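Local coordinates for intracellular sulfur oxidation protein DsrF (Allochromatium vinosum, PDB 2HY5) that is of uncertain function but could take part in the oxidation of intracellular sulfur, in an assembly with DsrE and DsrH, at residues K6-L11 and F35-C40; E76-Y81 and I100-M105; F43-V48 and R84-A89. All coordinates share one frame; numbering follows the deposited sequence.

How the contacts relate
The three contacts are spread over the parallel sheet of DsrF, whose strand order is 115-118, 79-83, 38-43, 7-12, 132-135. Contact 1 pairs strands 7-12 and 38-43, and contact 2 begins on their neighbour 79-83 and reaches out to strand 102-103; their centres are about 13 Å apart. Contact 3 lies beyond the C-terminal ends of 38-43 and 79-83, its centre about 21 Å from each of the others. Contact 1 closes before the rest open, whereas contacts 2 and 3 alternate along the chain and lie on opposite sides of its centre. Contact 1 also meets DsrE and DsrH and contact 3 meets DsrH, so two of the three border the assembly's interfaces.

Contact 1. Residues K6-L11 and F35-C40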
loop_
_atom_site.group_PDB
_atom_site.type_symbol
_atom_site.label_atom_id
_atom_site.label_comp_id
_atom_site.label_asym_id
_atom_site.label_seq_id
_atom_site.Cartn_x
_atom_site.Cartn_y
_atom_site.Cartn_z
ATOM N N LYS B 6 12.082 -26.924 11.724
ATOM C CA LYS B 6 10.861 -26.133 11.806
ATOM C C LYS B 6 10.025 -26.177 10.539
ATOM O O LYS B 6 10.517 -26.475 9.451
ATOM C CB LYS B 6 11.183 -24.673 12.110
ATOM C CG LYS B 6 11.559 -24.401 13.549
ATOM C CD LYS B 6 11.673 -22.908 13.775
ATOM C CE LYS B 6 11.964 -22.597 15.228
ATOM N NZ LYS B 6 12.074 -21.134 15.452
ATOM N N LYS B 7 8.745 -25.872 10.706
ATOM C CA LYS B 7 7.793 -25.840 9.611
ATOM C C LYS B 7 7.533 -24.383 9.239
ATOM O O LYS B 7 6.961 -23.633 10.024
ATOM C CB LYS B 7 6.487 -26.511 10.043
ATOM C CG LYS B 7 5.350 -26.280 9.075
ATOM C CD LYS B 7 5.788 -26.652 7.680
ATOM C CE LYS B 7 4.821 -26.154 6.641
ATOM N NZ LYS B 7 5.351 -26.466 5.299
ATOM N N PHE B 8 7.958 -23.995 8.039
ATOM C CA PHE B 8 7.776 -22.631 7.559
ATOM C C PHE B 8 6.719 -22.531 6.468
ATOM O O PHE B 8 6.734 -23.308 5.511
ATOM C CB PHE B 8 9.088 -22.074 6.999
ATOM C CG PHE B 8 10.109 -21.732 8.047
ATOM C CD1 PHE B 8 11.414 -21.414 7.679
ATOM C CD2 PHE B 8 9.769 -21.703 9.395
ATOM C CE1 PHE B 8 12.365 -21.073 8.637
ATOM C CE2 PHE B 8 10.715 -21.362 10.362
ATOM C CZ PHE B 8 12.012 -21.048 9.982
ATOM N N MET B 9 5.808 -21.576 6.614
ATOM C CA MET B 9 4.770 -21.349 5.610
ATOM C C MET B 9 4.999 -19.993 4.966
ATOM O O MET B 9 5.275 -19.012 5.650
ATOM C CB MET B 9 3.363 -21.353 6.230
ATOM C CG MET B 9 2.274 -20.928 5.233
ATOM S SD MET B 9 0.592 -20.817 5.891
ATOM C CE MET B 9 0.146 -22.518 5.902
ATOM N N TYR B 10 4.896 -19.948 3.643
ATOM C CA TYR B 10 5.043 -18.705 2.896
ATOM C C TYR B 10 3.645 -18.383 2.401
ATOM O O TYR B 10 3.137 -19.048 1.504
ATOM C CB TYR B 10 5.996 -18.910 1.721
ATOM C CG TYR B 10 7.429 -19.063 2.161
ATOM C CD1 TYR B 10 8.237 -17.945 2.352
ATOM C CD2 TYR B 10 7.973 -20.323 2.421
ATOM C CE1 TYR B 10 9.550 -18.071 2.792
ATOM C CE2 TYR B 10 9.290 -20.459 2.864
ATOM C CZ TYR B 10 10.071 -19.326 3.045
ATOM O OH TYR B 10 11.372 -19.443 3.484
ATOM N N LEU B 11 3.028 -17.374 3.008
ATOM C CA LEU B 11 1.666 -16.971 2.671
ATOM C C LEU B 11 1.605 -15.879 1.611
ATOM O O LEU B 11 1.863 -14.711 1.897
ATOM C CB LEU B 11 0.950 -16.496 3.936
ATOM C CG LEU B 11 -0.495 -16.011 3.816
ATOM C CD1 LEU B 11 -1.379 -17.132 3.314
ATOM C CD2 LEU B 11 -0.970 -15.522 5.177
ATOM N N PHE B 35 18.443 -23.737 3.754
ATOM C CA PHE B 35 18.388 -24.001 5.185
ATOM C C PHE B 35 17.750 -25.342 5.519
ATOM O O PHE B 35 17.673 -25.722 6.686
ATOM C CB PHE B 35 17.645 -22.870 5.904
ATOM C CG PHE B 35 18.360 -21.550 5.857
ATOM C CD1 PHE B 35 18.348 -20.774 4.700
ATOM C CD2 PHE B 35 19.070 -21.089 6.964
ATOM C CE1 PHE B 35 19.028 -19.558 4.644
ATOM C CE2 PHE B 35 19.754 -19.876 6.919
ATOM C CZ PHE B 35 19.734 -19.109 5.755
ATOM N N ASP B 36 17.312 -26.055 4.486
ATOM C CA ASP B 36 16.679 -27.365 4.631
ATOM C C ASP B 36 15.646 -27.486 5.757
ATOM O O ASP B 36 15.731 -28.382 6.598
ATOM C CB ASP B 36 17.745 -28.461 4.792
ATOM C CG ASP B 36 18.688 -28.202 5.955
ATOM O OD1 ASP B 36 19.553 -27.308 5.839
ATOM O OD2 ASP B 36 18.564 -28.890 6.990
ATOM N N GLN B 37 14.672 -26.582 5.774
ATOM C CA GLN B 37 13.612 -26.631 6.779
ATOM C C GLN B 37 12.415 -27.256 6.073
ATOM O O GLN B 37 12.484 -27.529 4.878
ATOM C CB GLN B 37 13.252 -25.220 7.258
ATOM C CG GLN B 37 14.399 -24.472 7.923
ATOM C CD GLN B 37 14.936 -25.200 9.139
ATOM O OE1 GLN B 37 14.220 -25.408 10.119
ATOM N NE2 GLN B 37 16.202 -25.593 9.081
ATOM N N ASP B 38 11.333 -27.501 6.805
ATOM C CA ASP B 38 10.130 -28.070 6.206
ATOM C C ASP B 38 9.382 -26.857 5.672
ATOM O O ASP B 38 8.968 -25.999 6.449
ATOM C CB ASP B 38 9.285 -28.776 7.265
ATOM C CG ASP B 38 8.184 -29.626 6.662
ATOM O OD1 ASP B 38 7.507 -29.152 5.725
ATOM O OD2 ASP B 38 7.989 -30.766 7.133
ATOM N N VAL B 39 9.204 -26.789 4.357
ATOM C CA VAL B 39 8.551 -25.635 3.748
ATOM C C VAL B 39 7.293 -25.902 2.930
ATOM O O VAL B 39 7.165 -26.922 2.266
ATOM C CB VAL B 39 9.547 -24.892 2.821
ATOM C CG1 VAL B 39 8.859 -23.724 2.127
ATOM C CG2 VAL B 39 10.746 -24.418 3.625
ATOM N N CYS B 40 6.356 -24.965 2.993
ATOM C CA CYS B 40 5.153 -25.058 2.185
ATOM C C CYS B 40 4.838 -23.645 1.727
ATOM O O CYS B 40 5.051 -22.675 2.458
ATOM C CB CYS B 40 3.974 -25.661 2.959
ATOM S SG CYS B 40 3.337 -24.698 4.327
#
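Two aromatic rings of 6-11 stand on the same face of the sheet, beside the neighbouring strand. The ring of Tyr10 receives its partners at one edge, close to its plane: Val39 CG1 lies 3.4 Å from Tyr10 CE2, and the carbonyl oxygen of Cys40 sits further in along the same edge. The ring of Phe8 meets Gln37 obliquely, with Phe8 CE1 4.0 Å from Gln37 CG; the two side chains run side by side, ring and amide planes 43° apart. Phe134 ties the rings together, stacked on Tyr10 and edge-to-face with Phe8, while Val28 and Val29 of helix 21-32 also touch Tyr10. This helix connects the two strands, so the pairing is that of a beta-alpha-beta unit, with strands 7-12 and 38-43 side by side and parallel. Its ladder is regular. Asp38 receives the straightest bond, Phe8 N to Asp38 O at 2.8 Å and 170°, and its own N reaches Lys6 O at 3.0 Å. Cys40 repeats the pattern one step on, its N bonded to Phe8 O and its O to Tyr10 N. At the N-terminal end of the ladder the bent side chain of Gln37 takes over: OE1 accepts Lys6 N at 3.1 Å and also Val5 N, while NE2 bonds to Phe35 O at 2.8 Å, fixing the amide's rotation. On the other face, Met9 CB packs 3.8 Å from Cys40 SG. The extended Lys6 chain turns away, and its NZ bonds to Ala119 O and Ile120 O of the DsrE chain.

Contact 2. Residues E76-Y81 and I100-M105; sequences EVRRIY and IAFEDM
Arg78 covers one face of Phe102, with its aliphatic CD over the centre. CG of Arg78 stands anti to the backbone N, and the chain then bends at chi2 (67°), which carries CD over the middle of the ring. The result is a textbook CH-pi contact: Arg78 CD lies 3.6 Å from the centroid of the Phe102 ring and only 4° off its normal. Arg78 CB also approaches the rim, 3.8 Å from Phe102 CE2, and the guanidinium stays above the same face, with NH1 3.8 Å from Phe102 CE1. The guanidinium plane is tilted 30° from the ring, and the charged end has a long, weak ion pair with Glu109. The bond from CA to CB of Phe102 points toward 76-81, and CG beyond it stands anti to the backbone N (chi1 176°). The two segments belong to different sheets: 76-81 leads into strand 79-83 of the central parallel sheet, whereas Phe102 and Glu103 form one arm of a small two-stranded antiparallel ribbon with 110-111, and the ring bridges the gap between them. Glu109 and Ile114 also touch that ring. Around it the backbone contributes Val77 O, 3.6 Å from Phe102 CD2; this carbonyl oxygen is buried here without a hydrogen-bonding partner. Further along, Ile80 and Ile100 meet tip to tip. Both adopt the same conformation, CG1 anti to the carbonyl carbon and CD1 fully extended, so the two CD1 methyls face each other at 3.5 Å while the side chains cross at about a right angle. Ile100 CG2 adds a second methyl against Ile80 CD1 at 3.8 Å, and Val115 of the sheet's outermost strand packs on both isoleucines.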
loop_
_atom_site.group_PDB
_atom_site.type_symbol
_atom_site.label_atom_id
_atom_site.label_comp_id
_atom_site.label_asym_id
_atom_site.label_seq_id
_atom_site.Cartn_x
_atom_site.Cartn_y
_atom_site.Cartn_z
ATOM N N GLU B 76 13.951 -27.746 -3.787
ATOM C CA GLU B 76 13.400 -28.631 -2.764
ATOM C C GLU B 76 11.991 -28.338 -2.267
ATOM O O GLU B 76 11.544 -28.953 -1.301
ATOM C CB GLU B 76 14.340 -28.704 -1.552
ATOM C CG GLU B 76 15.357 -29.833 -1.611
ATOM C CD GLU B 76 16.037 -30.080 -0.275
ATOM O OE1 GLU B 76 16.815 -31.052 -0.174
ATOM O OE2 GLU B 76 15.790 -29.305 0.676
ATOM N N VAL B 77 11.290 -27.407 -2.902
ATOM C CA VAL B 77 9.931 -27.115 -2.471
ATOM C C VAL B 77 9.007 -28.189 -3.044
ATOM O O VAL B 77 8.796 -28.267 -4.253
ATOM C CB VAL B 77 9.464 -25.735 -2.951
ATOM C CG1 VAL B 77 8.117 -25.415 -2.332
ATOM C CG2 VAL B 77 10.493 -24.681 -2.569
ATOM N N ARG B 78 8.467 -29.018 -2.158
ATOM C CA ARG B 78 7.589 -30.118 -2.538
ATOM C C ARG B 78 6.123 -29.785 -2.278
ATOM O O ARG B 78 5.230 -30.293 -2.965
ATOM C CB ARG B 78 7.986 -31.366 -1.740
ATOM C CG ARG B 78 7.075 -32.574 -1.901
ATOM C CD ARG B 78 7.139 -33.149 -3.302
ATOM N NE ARG B 78 6.464 -34.439 -3.397
ATOM C CZ ARG B 78 6.929 -35.571 -2.875
ATOM N NH1 ARG B 78 8.080 -35.582 -2.216
ATOM N NH2 ARG B 78 6.241 -36.696 -3.012
ATOM N N ARG B 79 5.883 -28.928 -1.289
ATOM C CA ARG B 79 4.527 -28.552 -0.913
ATOM C C ARG B 79 4.097 -27.158 -1.363
ATOM O O ARG B 79 4.458 -26.155 -0.750
ATOM C CB ARG B 79 4.365 -28.665 0.605
ATOM C CG ARG B 79 4.639 -30.051 1.154
ATOM C CD ARG B 79 3.756 -31.086 0.474
ATOM N NE ARG B 79 4.039 -32.441 0.940
ATOM C CZ ARG B 79 3.465 -33.535 0.452
ATOM N NH1 ARG B 79 2.571 -33.440 -0.521
ATOM N NH2 ARG B 79 3.783 -34.726 0.940
ATOM N N ILE B 80 3.312 -27.115 -2.432
ATOM C CA ILE B 80 2.794 -25.866 -2.978
ATOM C C ILE B 80 1.278 -26.017 -3.004
ATOM O O ILE B 80 0.749 -26.905 -3.667
ATOM C CB ILE B 80 3.341 -25.622 -4.397
ATOM C CG1 ILE B 80 4.861 -25.449 -4.327
ATOM C CG2 ILE B 80 2.685 -24.394 -5.009
ATOM C CD1 ILE B 80 5.520 -25.218 -5.668
ATOM N N TYR B 81 0.589 -25.160 -2.258
ATOM C CA TYR B 81 -0.865 -25.226 -2.158
ATOM C C TYR B 81 -1.593 -24.015 -2.708
ATOM O O TYR B 81 -1.117 -22.887 -2.610
ATOM C CB TYR B 81 -1.278 -25.413 -0.699
ATOM C CG TYR B 81 -0.653 -26.609 -0.022
ATOM C CD1 TYR B 81 0.428 -26.459 0.848
ATOM C CD2 TYR B 81 -1.149 -27.891 -0.241
ATOM C CE1 TYR B 81 0.997 -27.561 1.486
ATOM C CE2 TYR B 81 -0.591 -28.996 0.387
ATOM C CZ TYR B 81 0.479 -28.826 1.249
ATOM O OH TYR B 81 1.023 -29.922 1.872
ATOM N N ILE B 100 4.278 -27.071 -11.802
ATOM C CA ILE B 100 5.581 -26.976 -11.166
ATOM C C ILE B 100 6.084 -28.393 -10.923
ATOM O O ILE B 100 5.536 -29.128 -10.093
ATOM C CB ILE B 100 5.486 -26.202 -9.836
ATOM C CG1 ILE B 100 5.014 -24.773 -10.115
ATOM C CG2 ILE B 100 6.835 -26.213 -9.122
ATOM C CD1 ILE B 100 4.833 -23.920 -8.862
ATOM N N ALA B 101 7.127 -28.769 -11.659
ATOM C CA ALA B 101 7.707 -30.104 -11.558
ATOM C C ALA B 101 8.569 -30.301 -10.321
ATOM O O ALA B 101 9.066 -29.344 -9.729
ATOM C CB ALA B 101 8.525 -30.404 -12.809
ATOM N N PHE B 102 8.740 -31.560 -9.939
ATOM C CA PHE B 102 9.555 -31.909 -8.783
ATOM C C PHE B 102 10.224 -33.248 -9.026
ATOM O O PHE B 102 9.561 -34.233 -9.353
ATOM C CB PHE B 102 8.696 -31.987 -7.515
ATOM C CG PHE B 102 9.456 -32.432 -6.286
ATOM C CD1 PHE B 102 9.651 -33.783 -6.019
ATOM C CD2 PHE B 102 9.994 -31.494 -5.408
ATOM C CE1 PHE B 102 10.368 -34.198 -4.897
ATOM C CE2 PHE B 102 10.713 -31.896 -4.282
ATOM C CZ PHE B 102 10.900 -33.252 -4.026
ATOM N N GLU B 103 11.541 -33.282 -8.878
ATOM C CA GLU B 103 12.273 -34.521 -9.060
ATOM C C GLU B 103 13.366 -34.626 -8.012
ATOM O O GLU B 103 14.018 -33.636 -7.672
ATOM C CB GLU B 103 12.883 -34.602 -10.462
ATOM C CG GLU B 103 14.081 -33.701 -10.692
ATOM C CD GLU B 103 14.794 -34.014 -11.994
ATOM O OE1 GLU B 103 15.817 -33.359 -12.285
ATOM O OE2 GLU B 103 14.333 -34.916 -12.724
ATOM N N ASP B 104 13.540 -35.833 -7.489
ATOM C CA ASP B 104 14.557 -36.107 -6.486
ATOM C C ASP B 104 15.320 -37.325 -6.984
ATOM O O ASP B 104 14.776 -38.427 -7.058
ATOM C CB ASP B 104 13.906 -36.399 -5.134
ATOM C CG ASP B 104 14.924 -36.605 -4.028
ATOM O OD1 ASP B 104 15.724 -37.558 -4.123
ATOM O OD2 ASP B 104 14.923 -35.811 -3.064
ATOM N N MET B 105 16.582 -37.112 -7.334
ATOM C CA MET B 105 17.427 -38.174 -7.859
ATOM C C MET B 105 17.574 -39.358 -6.912
ATOM O O MET B 105 17.670 -40.503 -7.355
ATOM C CB MET B 105 18.812 -37.615 -8.195
ATOM C CG MET B 105 19.645 -38.519 -9.090
ATOM S SD MET B 105 18.932 -38.699 -10.740
ATOM C CE MET B 105 17.911 -40.162 -10.519
#

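Contact 3. Residues F43-V48 and R84-A89; sequences FLDDGV and RDSLEA
Ser86 OG is gripped by two hydrogen bonds. Asp45 N donates to it at 2.8 Å, with a moderately bent angle of 142° at the hydrogen, and Asp83, just ahead of helix 84-89, bonds to it through OD2. The hydroxyl is set for both by its first torsion, OG anti to the carbonyl carbon (chi1 -63°) and beside the backbone N of Ser86. A methyl closes in as well: Leu44 CD1 stands 3.4 Å from Ser86 OG. Below the hydroxyl the contact turns apolar. Val48 CG1 packs 3.6 Å from Ser86 CB, and Val48 CB meets Leu87 CD2 at 3.9 Å, the two side chains crossing obliquely. The turn beyond strand 38-43 presents these groups, held by bonds from Gly47 N to Leu44 O and from Val48 N to Asp45 O. The CB of Asp45 points away from the helix, and OD2 of its carboxylate is bound by Arg13 and by Ser19 of a DsrH chain. Since Ser86 OG accepts the Asp45 amide and Asp83 would most likely be a carboxylate, the hydroxyl probably gives its proton to Asp83, which would polarise it and join the turn to the start of the helix in a largely buried setting.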
loop_
_atom_site.group_PDB
_atom_site.type_symbol
_atom_site.label_atom_id
_atom_site.label_comp_id
_atom_site.label_asym_id
_atom_site.label_seq_id
_atom_site.Cartn_x
_atom_site.Cartn_y
_atom_site.Cartn_z
ATOM N N PHE B 43 -0.888 -20.214 -1.745
ATOM C CA PHE B 43 -1.392 -19.103 -2.532
ATOM C C PHE B 43 -2.863 -19.005 -2.188
ATOM O O PHE B 43 -3.631 -19.939 -2.416
ATOM C CB PHE B 43 -1.186 -19.355 -4.026
ATOM C CG PHE B 43 0.261 -19.431 -4.424
ATOM C CD1 PHE B 43 0.981 -20.608 -4.261
ATOM C CD2 PHE B 43 0.917 -18.305 -4.917
ATOM C CE1 PHE B 43 2.336 -20.669 -4.580
ATOM C CE2 PHE B 43 2.270 -18.354 -5.238
ATOM C CZ PHE B 43 2.983 -19.539 -5.070
ATOM N N LEU B 44 -3.234 -17.868 -1.617
ATOM C CA LEU B 44 -4.597 -17.611 -1.187
ATOM C C LEU B 44 -5.060 -16.247 -1.681
ATOM O O LEU B 44 -4.246 -15.352 -1.927
ATOM C CB LEU B 44 -4.652 -17.663 0.345
ATOM C CG LEU B 44 -5.922 -17.218 1.073
ATOM C CD1 LEU B 44 -7.062 -18.181 0.767
ATOM C CD2 LEU B 44 -5.648 -17.166 2.573
ATOM N N ASP B 45 -6.371 -16.085 -1.816
ATOM C CA ASP B 45 -6.934 -14.825 -2.290
ATOM C C ASP B 45 -6.264 -14.429 -3.607
ATOM O O ASP B 45 -6.083 -15.282 -4.475
ATOM C CB ASP B 45 -6.760 -13.736 -1.225
ATOM C CG ASP B 45 -7.574 -14.022 0.038
ATOM O OD1 ASP B 45 -8.716 -14.515 -0.088
ATOM O OD2 ASP B 45 -7.085 -13.747 1.154
ATOM N N ASP B 46 -5.883 -13.163 -3.769
ATOM C CA ASP B 46 -5.257 -12.755 -5.028
ATOM C C ASP B 46 -3.914 -13.421 -5.276
ATOM O O ASP B 46 -3.355 -13.315 -6.366
ATOM C CB ASP B 46 -5.101 -11.231 -5.109
ATOM C CG ASP B 46 -6.394 -10.528 -5.488
ATOM O OD1 ASP B 46 -7.333 -11.206 -5.951
ATOM O OD2 ASP B 46 -6.461 -9.290 -5.327
ATOM N N GLY B 47 -3.399 -14.111 -4.265
ATOM C CA GLY B 47 -2.135 -14.802 -4.429
ATOM C C GLY B 47 -2.229 -15.892 -5.485
ATOM O O GLY B 47 -1.228 -16.259 -6.104
ATOM N N VAL B 48 -3.430 -16.421 -5.710
ATOM C CA VAL B 48 -3.576 -17.471 -6.713
ATOM C C VAL B 48 -3.258 -16.930 -8.108
ATOM O O VAL B 48 -2.922 -17.686 -9.009
ATOM C CB VAL B 48 -4.999 -18.091 -6.711
ATOM C CG1 VAL B 48 -5.332 -18.609 -5.305
ATOM C CG2 VAL B 48 -6.029 -17.077 -7.172
ATOM N N ARG B 84 -8.766 -23.531 -3.121
ATOM C CA ARG B 84 -9.801 -23.749 -4.131
ATOM C C ARG B 84 -10.885 -22.676 -4.158
ATOM O O ARG B 84 -11.390 -22.333 -5.222
ATOM C CB ARG B 84 -10.444 -25.138 -3.960
ATOM C CG ARG B 84 -11.481 -25.258 -2.857
ATOM C CD ARG B 84 -11.883 -26.723 -2.665
ATOM N NE ARG B 84 -12.483 -27.316 -3.860
ATOM C CZ ARG B 84 -13.769 -27.210 -4.188
ATOM N NH1 ARG B 84 -14.604 -26.537 -3.409
ATOM N NH2 ARG B 84 -14.223 -27.781 -5.297
ATOM N N ASP B 85 -11.246 -22.141 -2.999
ATOM C CA ASP B 85 -12.280 -21.114 -2.952
ATOM C C ASP B 85 -11.822 -19.843 -3.660
ATOM O O ASP B 85 -12.613 -19.178 -4.330
ATOM C CB ASP B 85 -12.652 -20.814 -1.502
ATOM C CG ASP B 85 -13.370 -21.974 -0.840
ATOM O OD1 ASP B 85 -13.534 -21.959 0.399
ATOM O OD2 ASP B 85 -13.782 -22.903 -1.566
ATOM N N SER B 86 -10.542 -19.518 -3.515
ATOM C CA SER B 86 -9.974 -18.334 -4.157
ATOM C C SER B 86 -10.014 -18.480 -5.677
ATOM O O SER B 86 -10.306 -17.521 -6.394
ATOM C CB SER B 86 -8.537 -18.124 -3.692
ATOM O OG SER B 86 -8.505 -17.874 -2.300
ATOM N N LEU B 87 -9.714 -19.678 -6.166
ATOM C CA LEU B 87 -9.740 -19.937 -7.600
ATOM C C LEU B 87 -11.150 -19.744 -8.137
ATOM O O LEU B 87 -11.347 -19.085 -9.155
ATOM C CB LEU B 87 -9.278 -21.367 -7.900
ATOM C CG LEU B 87 -7.799 -21.704 -7.730
ATOM C CD1 LEU B 87 -7.576 -23.173 -8.068
ATOM C CD2 LEU B 87 -6.967 -20.815 -8.650
ATOM N N GLU B 88 -12.129 -20.325 -7.451
ATOM C CA GLU B 88 -13.527 -20.226 -7.869
ATOM C C GLU B 88 -14.026 -18.786 -7.891
ATOM O O GLU B 88 -14.702 -18.364 -8.835
ATOM C CB GLU B 88 -14.421 -21.054 -6.941
ATOM C CG GLU B 88 -15.907 -20.958 -7.262
ATOM C CD GLU B 88 -16.776 -21.675 -6.247
ATOM O OE1 GLU B 88 -16.729 -21.308 -5.051
ATOM O OE2 GLU B 88 -17.510 -22.601 -6.647
ATOM N N ALA B 89 -13.703 -18.033 -6.844
ATOM C CA ALA B 89 -14.133 -16.646 -6.757
ATOM C C ALA B 89 -13.598 -15.838 -7.935
ATOM O O ALA B 89 -14.157 -14.804 -8.303
ATOM C CB ALA B 89 -13.656 -16.039 -5.441
#